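Local structure of probable oxidoreductase protein (Rhizobium etli, 4FB5) at residues A43-K48 with V54-L59. The protein probably acts as a nucleotide-dependent oxidoreductase of the GFO/IDH/MocA family, with a Rossmann-fold domain expected to bind NAD-type cofactors. Numbering follows the deposited sequence.
Sequences AWNAVK and VERPRL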
ATOM      1  N   ALA A  43     -29.605  -9.374  -7.634  1.00 42.34           N
ATOM      2  CA  ALA A  43     -29.222  -9.058  -8.982  1.00 43.22           C
ATOM      3  C   ALA A  43     -30.470  -8.890  -9.865  1.00 44.06           C
ATOM      4  O   ALA A  43     -30.656  -7.824 -10.507  1.00 43.77           O
ATOM      5  CB  ALA A  43     -28.248 -10.126  -9.549  1.00 42.62           C
ATOM      6  N   TRP A  44     -31.329  -9.913  -9.875  1.00 44.77           N
ATOM      7  CA  TRP A  44     -32.557  -9.878 -10.704  1.00 45.81           C
ATOM      8  C   TRP A  44     -33.403  -8.645 -10.342  1.00 46.59           C
ATOM      9  O   TRP A  44     -33.948  -7.955 -11.224  1.00 47.31           O
ATOM     10  CB  TRP A  44     -33.389 -11.170 -10.580  1.00 45.05           C
ATOM     11  CG  TRP A  44     -32.845 -12.393 -11.272  1.00 43.09           C
ATOM     12  CD1 TRP A  44     -32.440 -13.581 -10.685  1.00 43.50           C
ATOM     13  CD2 TRP A  44     -32.645 -12.560 -12.679  1.00 41.83           C
ATOM     14  NE1 TRP A  44     -32.005 -14.473 -11.655  1.00 42.67           N
ATOM     15  CE2 TRP A  44     -32.137 -13.868 -12.886  1.00 41.41           C
ATOM     16  CE3 TRP A  44     -32.848 -11.732 -13.790  1.00 41.11           C
ATOM     17  CZ2 TRP A  44     -31.839 -14.352 -14.157  1.00 40.72           C
ATOM     18  CZ3 TRP A  44     -32.560 -12.224 -15.056  1.00 40.18           C
ATOM     19  CH2 TRP A  44     -32.062 -13.517 -15.232  1.00 38.95           C
ATOM     20  N   ASN A  45     -33.450  -8.327  -9.055  1.00 46.94           N
ATOM     21  CA  ASN A  45     -34.219  -7.179  -8.604  1.00 47.53           C
ATOM     22  C   ASN A  45     -33.608  -5.841  -8.995  1.00 47.91           C
ATOM     23  O   ASN A  45     -34.236  -4.813  -8.772  1.00 49.10           O
ATOM     24  CB  ASN A  45     -34.441  -7.272  -7.092  1.00 47.74           C
ATOM     25  CG  ASN A  45     -35.299  -6.160  -6.539  1.00 50.22           C
ATOM     26  OD1 ASN A  45     -36.464  -5.987  -6.938  1.00 55.83           O
ATOM     27  ND2 ASN A  45     -34.746  -5.406  -5.572  1.00 51.46           N
ATOM     28  N   ALA A  46     -32.417  -5.817  -9.601  1.00 47.74           N
ATOM     29  CA  ALA A  46     -31.752  -4.524  -9.788  1.00 47.51           C
ATOM     30  C   ALA A  46     -31.230  -4.228 -11.167  1.00 47.41           C
ATOM     31  O   ALA A  46     -31.016  -3.068 -11.491  1.00 47.22           O
ATOM     32  CB  ALA A  46     -30.635  -4.358  -8.786  1.00 48.67           C
ATOM     33  N   VAL A  47     -30.979  -5.255 -11.961  1.00 47.87           N
ATOM     34  CA  VAL A  47     -30.453  -5.052 -13.302  1.00 48.79           C
ATOM     35  C   VAL A  47     -31.077  -3.872 -13.983  1.00 50.31           C
ATOM     36  O   VAL A  47     -30.353  -3.024 -14.540  1.00 50.89           O
ATOM     37  CB  VAL A  47     -30.740  -6.194 -14.273  1.00 48.82           C
ATOM     38  CG1 VAL A  47     -29.458  -6.769 -14.793  1.00 48.82           C
ATOM     39  CG2 VAL A  47     -31.699  -7.236 -13.687  1.00 47.37           C
ATOM     40  N   LYS A  48     -32.412  -3.824 -13.976  1.00 50.83           N
ATOM     41  CA  LYS A  48     -33.076  -2.842 -14.796  1.00 51.99           C
ATOM     42  C   LYS A  48     -32.838  -1.462 -14.300  1.00 51.38           C
ATOM     43  O   LYS A  48     -32.440  -0.630 -15.097  1.00 51.79           O
ATOM     44  CB  LYS A  48     -34.571  -3.098 -14.999  1.00 53.33           C
ATOM     45  CG  LYS A  48     -35.152  -2.349 -16.205  1.00 54.81           C
ATOM     46  CD  LYS A  48     -36.665  -2.246 -16.053  1.00 61.44           C
ATOM     47  CE  LYS A  48     -37.383  -1.928 -17.368  1.00 64.38           C
ATOM     48  NZ  LYS A  48     -37.394  -0.440 -17.595  1.00 67.28           N
ATOM     49  N   VAL A  54     -33.199  -2.794 -20.378  1.00 65.98           N
ATOM     50  CA  VAL A  54     -33.986  -4.019 -20.469  1.00 66.43           C
ATOM     51  C   VAL A  54     -35.271  -4.053 -19.679  1.00 66.71           C
ATOM     52  O   VAL A  54     -35.652  -3.080 -19.055  1.00 66.85           O
ATOM     53  CB  VAL A  54     -33.185  -5.308 -20.192  1.00 66.86           C
ATOM     54  CG1 VAL A  54     -32.866  -6.012 -21.538  1.00 67.11           C
ATOM     55  CG2 VAL A  54     -31.955  -5.049 -19.276  1.00 65.72           C
ATOM     56  N   GLU A  55     -35.917  -5.211 -19.737  1.00 67.10           N
ATOM     57  CA  GLU A  55     -37.281  -5.410 -19.291  1.00 67.58           C
ATOM     58  C   GLU A  55     -37.276  -5.913 -17.832  1.00 67.07           C
ATOM     59  O   GLU A  55     -36.635  -6.917 -17.533  1.00 66.67           O
ATOM     60  CB  GLU A  55     -37.940  -6.424 -20.255  1.00 67.96           C
ATOM     61  CG  GLU A  55     -39.345  -6.032 -20.818  1.00 70.45           C
ATOM     62  CD  GLU A  55     -39.347  -4.778 -21.728  1.00 71.86           C
ATOM     63  OE1 GLU A  55     -39.944  -3.758 -21.319  1.00 71.38           O
ATOM     64  OE2 GLU A  55     -38.770  -4.807 -22.844  1.00 71.34           O
ATOM     65  N   ARG A  56     -37.987  -5.209 -16.942  1.00 66.54           N
ATOM     66  CA  ARG A  56     -38.047  -5.561 -15.508  1.00 65.91           C
ATOM     67  C   ARG A  56     -38.180  -7.047 -15.346  1.00 64.88           C
ATOM     68  O   ARG A  56     -39.165  -7.625 -15.742  1.00 65.27           O
ATOM     69  CB  ARG A  56     -39.225  -4.863 -14.799  1.00 66.11           C
ATOM     70  CG  ARG A  56     -39.095  -4.692 -13.263  1.00 68.30           C
ATOM     71  CD  ARG A  56     -38.453  -3.309 -12.833  1.00 72.07           C
ATOM     72  NE  ARG A  56     -38.200  -3.131 -11.380  1.00 73.09           N
ATOM     73  CZ  ARG A  56     -37.736  -4.067 -10.534  1.00 73.95           C
ATOM     74  NH1 ARG A  56     -37.425  -5.303 -10.955  1.00 74.25           N
ATOM     75  NH2 ARG A  56     -37.564  -3.763  -9.247  1.00 72.13           N
ATOM     76  N   PRO A  57     -37.171  -7.698 -14.797  1.00 64.33           N
ATOM     77  CA  PRO A  57     -37.490  -9.080 -14.591  1.00 63.87           C
ATOM     78  C   PRO A  57     -38.534  -9.193 -13.511  1.00 63.94           C
ATOM     79  O   PRO A  57     -38.673  -8.296 -12.669  1.00 63.33           O
ATOM     80  CB  PRO A  57     -36.172  -9.666 -14.126  1.00 63.79           C
ATOM     81  CG  PRO A  57     -35.172  -8.805 -14.793  1.00 63.77           C
ATOM     82  CD  PRO A  57     -35.735  -7.442 -14.651  1.00 63.80           C
ATOM     83  N   ARG A  58     -39.278 -10.290 -13.594  1.00 64.53           N
ATOM     84  CA  ARG A  58     -40.394 -10.617 -12.709  1.00 65.02           C
ATOM     85  C   ARG A  58     -40.011 -11.875 -11.928  1.00 64.14           C
ATOM     86  O   ARG A  58     -39.598 -12.906 -12.512  1.00 62.93           O
ATOM     87  CB  ARG A  58     -41.694 -10.829 -13.523  1.00 65.74           C
ATOM     88  CG  ARG A  58     -42.994 -10.859 -12.711  1.00 68.31           C
ATOM     89  CD  ARG A  58     -44.231 -10.740 -13.627  1.00 74.32           C
ATOM     90  NE  ARG A  58     -44.708 -12.028 -14.168  1.00 77.01           N
ATOM     91  CZ  ARG A  58     -45.690 -12.779 -13.642  1.00 77.28           C
ATOM     92  NH1 ARG A  58     -46.323 -12.409 -12.529  1.00 76.66           N
ATOM     93  NH2 ARG A  58     -46.040 -13.921 -14.235  1.00 76.66           N
ATOM     94  N   LEU A  59     -40.138 -11.753 -10.609  1.00 63.63           N
ATOM     95  CA  LEU A  59     -39.666 -12.762  -9.671  1.00 63.77           C
ATOM     96  C   LEU A  59     -40.899 -13.516  -9.307  1.00 64.20           C
ATOM     97  O   LEU A  59     -41.780 -13.008  -8.597  1.00 64.30           O
ATOM     98  CB  LEU A  59     -38.997 -12.134  -8.426  1.00 63.31           C
ATOM     99  CG  LEU A  59     -38.147 -10.868  -8.647  1.00 62.51           C
ATOM    100  CD1 LEU A  59     -37.829 -10.129  -7.351  1.00 62.57           C
ATOM    101  CD2 LEU A  59     -36.887 -11.156  -9.442  1.00 59.78           C
TER
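Pro57 sets its ring against Trp44 and Val47: its CG lies 3.9 Å from CE3 of Trp44, at the indole edge and near the ring plane, and 4.0 Å from CG2 of Val47. Leu59, the second residue of strand 58-63, continues this apolar seam by bringing CD2 to 3.7 Å from CB of Trp44. The indole itself runs inward, where NE1 is hydrogen-bonded to Ser99 and the ring meets Trp122 with the planes nearly perpendicular.

Arg56 can be followed outward from the backbone. Its CB lies 3.9 Å from CD of Lys48, its CD packs 3.8 Å from that same Lys48 carbon, and the two aliphatic stems lie against each other. A bend at chi2 (92°) turns the rest of the chain toward Asn45. The guanidinium group passes the backbone O of Asn45, NH2 nearest at 3.5 Å, and NH2 reaches OD1 of Asn45 at 3.4 Å. This hydrogen bond is weak by length but almost straight (175°); OD1 sits in the guanidinium plane, at its edge, while the amide plane is turned 50° from it. Asn45 O of this chain accepts a hydrogen bond from ND2 of Asn45 of the second subunit, whose Arg56 also packs on Asn45 here.

The contact joins the C-terminal part of helix 35-44 and the start of helix 47-51 to the entry of strand 58-63, within the first beta-alpha-beta crossover of the Rossmann fold. Its chemistry implies a division of labour: apolar contacts fasten the buried side, while a long, weak polar bond lines the subunit interface.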